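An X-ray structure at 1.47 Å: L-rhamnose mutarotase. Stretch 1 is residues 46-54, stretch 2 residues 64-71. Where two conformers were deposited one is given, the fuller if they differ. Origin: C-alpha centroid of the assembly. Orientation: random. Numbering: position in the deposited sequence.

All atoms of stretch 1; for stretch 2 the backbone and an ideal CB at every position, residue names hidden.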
# COMPACT_ATOMS: atom_id res chain seq x y z
N ASP A 46 -12.78 12.47 12.26
CA ASP A 46 -13.62 12.24 13.43
C ASP A 46 -13.75 10.76 13.74
O ASP A 46 -14.00 10.38 14.88
CB ASP A 46 -15.02 12.81 13.22
CG ASP A 46 -15.06 14.32 13.24
OD1 ASP A 46 -14.07 14.95 13.66
OD2 ASP A 46 -16.12 14.89 12.84
N ASN A 47 -13.59 9.90 12.73
CA ASN A 47 -13.70 8.46 12.90
C ASN A 47 -12.34 7.79 13.07
O ASN A 47 -12.23 6.57 12.95
CB ASN A 47 -14.49 7.84 11.75
CG ASN A 47 -16.00 8.06 11.91
OD1 ASN A 47 -16.72 7.16 12.35
ND2 ASN A 47 -16.48 9.26 11.57
N GLY A 48 -11.31 8.58 13.37
CA GLY A 48 -10.01 8.05 13.74
C GLY A 48 -9.06 7.76 12.61
O GLY A 48 -8.00 7.15 12.84
N VAL A 49 -9.37 8.17 11.39
CA VAL A 49 -8.50 7.91 10.25
C VAL A 49 -7.43 8.99 10.18
O VAL A 49 -7.73 10.19 10.29
CB VAL A 49 -9.30 7.86 8.94
CG1 VAL A 49 -8.37 7.65 7.75
CG2 VAL A 49 -10.34 6.78 8.99
N SER A 50 -6.18 8.57 9.98
CA SER A 50 -5.09 9.48 9.71
C SER A 50 -4.15 8.85 8.69
O SER A 50 -4.22 7.65 8.41
CB SER A 50 -4.31 9.84 10.98
OG SER A 50 -3.70 8.69 11.54
N GLU A 51 -3.29 9.69 8.12
CA GLU A 51 -2.24 9.26 7.20
C GLU A 51 -2.79 8.31 6.14
O GLU A 51 -2.28 7.21 5.91
CB GLU A 51 -1.08 8.64 7.96
CG GLU A 51 -0.41 9.65 8.88
CD GLU A 51 0.78 9.07 9.60
OE1 GLU A 51 1.64 8.49 8.92
OE2 GLU A 51 0.83 9.19 10.85
N TYR A 52 -3.85 8.76 5.50
CA TYR A 52 -4.56 8.01 4.47
C TYR A 52 -3.96 8.35 3.12
O TYR A 52 -4.10 9.48 2.64
CB TYR A 52 -6.03 8.42 4.52
CG TYR A 52 -7.00 7.69 3.63
CD1 TYR A 52 -6.63 6.62 2.82
CD2 TYR A 52 -8.33 8.08 3.60
CE1 TYR A 52 -7.56 5.98 2.03
CE2 TYR A 52 -9.25 7.46 2.83
CZ TYR A 52 -8.87 6.40 2.02
OH TYR A 52 -9.83 5.77 1.23
N SER A 53 -3.30 7.38 2.50
CA SER A 53 -2.71 7.51 1.19
C SER A 53 -3.37 6.53 0.23
O SER A 53 -3.72 5.41 0.63
CB SER A 53 -1.22 7.13 1.19
OG SER A 53 -0.42 8.16 1.78
N ILE A 54 -3.53 6.95 -1.02
CA ILE A 54 -3.93 6.04 -2.09
C ILE A 54 -2.90 6.17 -3.21
O ILE A 54 -2.56 7.29 -3.61
CB ILE A 54 -5.35 6.32 -2.60
CG1 ILE A 54 -6.36 6.25 -1.46
CG2 ILE A 54 -5.70 5.31 -3.72
CD1 ILE A 54 -7.75 6.75 -1.81
N UNK A 64 -4.00 1.09 -4.48
CA UNK A 64 -3.58 0.52 -3.21
C UNK A 64 -3.69 1.61 -2.16
O UNK A 64 -3.04 2.65 -2.26
CB UNK A 64 -2.16 -0.04 -3.28
N UNK A 65 -4.53 1.38 -1.16
CA UNK A 65 -4.80 2.33 -0.09
C UNK A 65 -4.14 1.86 1.20
O UNK A 65 -4.16 0.67 1.53
CB UNK A 65 -6.31 2.51 0.11
N UNK A 66 -3.58 2.83 1.93
CA UNK A 66 -3.01 2.62 3.25
C UNK A 66 -3.58 3.69 4.17
O UNK A 66 -3.66 4.86 3.79
CB UNK A 66 -1.48 2.67 3.22
N UNK A 67 -3.97 3.31 5.39
CA UNK A 67 -4.39 4.31 6.36
C UNK A 67 -4.12 3.79 7.76
O UNK A 67 -3.94 2.58 7.99
CB UNK A 67 -5.87 4.66 6.19
N UNK A 68 -4.08 4.72 8.70
CA UNK A 68 -4.05 4.40 10.12
C UNK A 68 -5.41 4.70 10.71
O UNK A 68 -6.04 5.70 10.35
CB UNK A 68 -2.95 5.18 10.85
N UNK A 69 -5.85 3.86 11.63
CA UNK A 69 -7.14 4.01 12.28
C UNK A 69 -6.92 3.90 13.77
O UNK A 69 -6.38 2.89 14.26
CB UNK A 69 -8.15 2.97 11.79
N UNK A 70 -7.32 4.94 14.50
CA UNK A 70 -7.21 4.95 15.96
C UNK A 70 -8.60 4.68 16.53
O UNK A 70 -9.37 5.58 16.85
CB UNK A 70 -6.65 6.28 16.47
N UNK A 71 -8.92 3.39 16.63
CA UNK A 71 -10.19 2.95 17.17
C UNK A 71 -11.39 3.68 16.60
O UNK A 71 -11.51 3.86 15.39
CB UNK A 71 -10.18 3.11 18.69

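Stretch 2 runs antiparallel to stretch 1: the N-to-C directions of strands 52-54 and 64-69 differ by 177°, and their axes come within 4.7 Å. Position 64 has its CA-to-CB bond pointing away, and nothing of stretch 1 lies within 5.5 Å of the ideal CB. The contact sets no preference; the residue is Phe64.

Position 65 pairs with Ile54 across a non-hydrogen-bonded bridge, CA to CA 4.3 Å. Its ideal CB is 4.1 Å from Ile54 CG1 and 4.2 Å from Tyr52 CE1; its nearest atom is Ser53 O at 3.9 Å, a carbonyl oxygen already taken by the bond from 66 N. This largely apolar setting suits a small or aliphatic side chain. Ala65 is deposited, its CB touching both Ile54 CG1 (4.1 Å) and Tyr52 CE1 (4.2 Å).

At position 66 the backbone pairs with Ser53, and both bonds form: 66 N to Ser53 O and Ser53 N to 66 O, each 2.9 Å. The ideal CB meets little, its nearest neighbour being Ser53 O at 4.4 Å, so many side chains, including large ones, would fit. Phe66 takes chi1 t, and Glu51 O lies at the edge of its ring.

Position 67 sits at the bulge, where the register shifts by one between Ser50 and Ser53. Its CB points sideways, 4.0 Å from Tyr52 CD1 and 4.2 Å from Val49 CG1. An aliphatic chain would suit, as would a longer polar one able to reach along the tyrosine. Gln67 does the latter: its OE1 lies over one face of the Tyr52 ring, 3.6 Å from Tyr52 CE1, and 3.8 Å from Val49 CG1.

Position 68 exchanges two backbone bonds with Ser50, N to O 2.9 Å in both directions. Its CB is 3.7 Å from Ser50 OG and 4.9 Å from Glu51 CB, on the face that carries Ser50. The Glu51 carboxylate stands farther along, favouring a long basic chain, lysine or arginine. Lys68, with chi2 to chi4 all t, extends NZ to 2.9 Å from Glu51 OE2, a salt bridge.

Position 69 shares a face with Val49 in a non-hydrogen-bonded pair, its ideal CB 5.2 Å from Val49 CA. A beta-branched or other aliphatic residue fits. Val69 brings CG2 to 4.4 Å from Val49 CG2.

Position 70 donates its N to Gly48 O at 2.8 Å. Its CB points sideways, 4.0 Å from that oxygen, with open space that would suit a small polar group. Ser70 is deposited. Water 1 donates to Gly48 O (2.7 Å) and is hydrogen-bonded to Ser70 OG (2.8 Å) and Ser50 OG (2.7 Å).

Position 71 has phi 47°, which favours glycine, and its ideal CB points away. Gly71 is deposited, poorly ordered.

Stretch 2 64-71: FAFQKVSG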
# COMPACT_ATOMS: atom_id res chain seq x y z
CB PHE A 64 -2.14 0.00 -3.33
CG PHE A 64 -1.99 -1.18 -4.25
CD1 PHE A 64 -2.16 -2.48 -3.78
CD2 PHE A 64 -1.65 -1.02 -5.60
CE1 PHE A 64 -2.00 -3.58 -4.61
CE2 PHE A 64 -1.48 -2.13 -6.44
CZ PHE A 64 -1.67 -3.40 -5.94
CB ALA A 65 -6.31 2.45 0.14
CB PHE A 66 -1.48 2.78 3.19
CG PHE A 66 -0.81 2.81 4.53
CD1 PHE A 66 -0.64 4.01 5.22
CD2 PHE A 66 -0.38 1.64 5.12
CE1 PHE A 66 -0.05 4.03 6.47
CE2 PHE A 66 0.24 1.67 6.37
CZ PHE A 66 0.40 2.86 7.04
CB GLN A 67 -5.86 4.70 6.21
CG GLN A 67 -6.80 3.57 6.39
CD GLN A 67 -8.27 3.89 6.09
OE1 GLN A 67 -8.63 4.75 5.27
NE2 GLN A 67 -9.12 3.17 6.75
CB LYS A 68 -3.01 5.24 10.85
CG LYS A 68 -1.59 4.94 10.46
CD LYS A 68 -0.66 5.77 11.32
CE LYS A 68 0.75 5.68 10.81
NZ LYS A 68 1.69 6.51 11.63
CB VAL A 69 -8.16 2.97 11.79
CG1 VAL A 69 -9.48 3.16 12.52
CG2 VAL A 69 -8.36 3.09 10.28
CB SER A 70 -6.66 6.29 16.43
OG SER A 70 -5.36 6.50 15.91
O HOH W 1 -5.38 7.36 13.26
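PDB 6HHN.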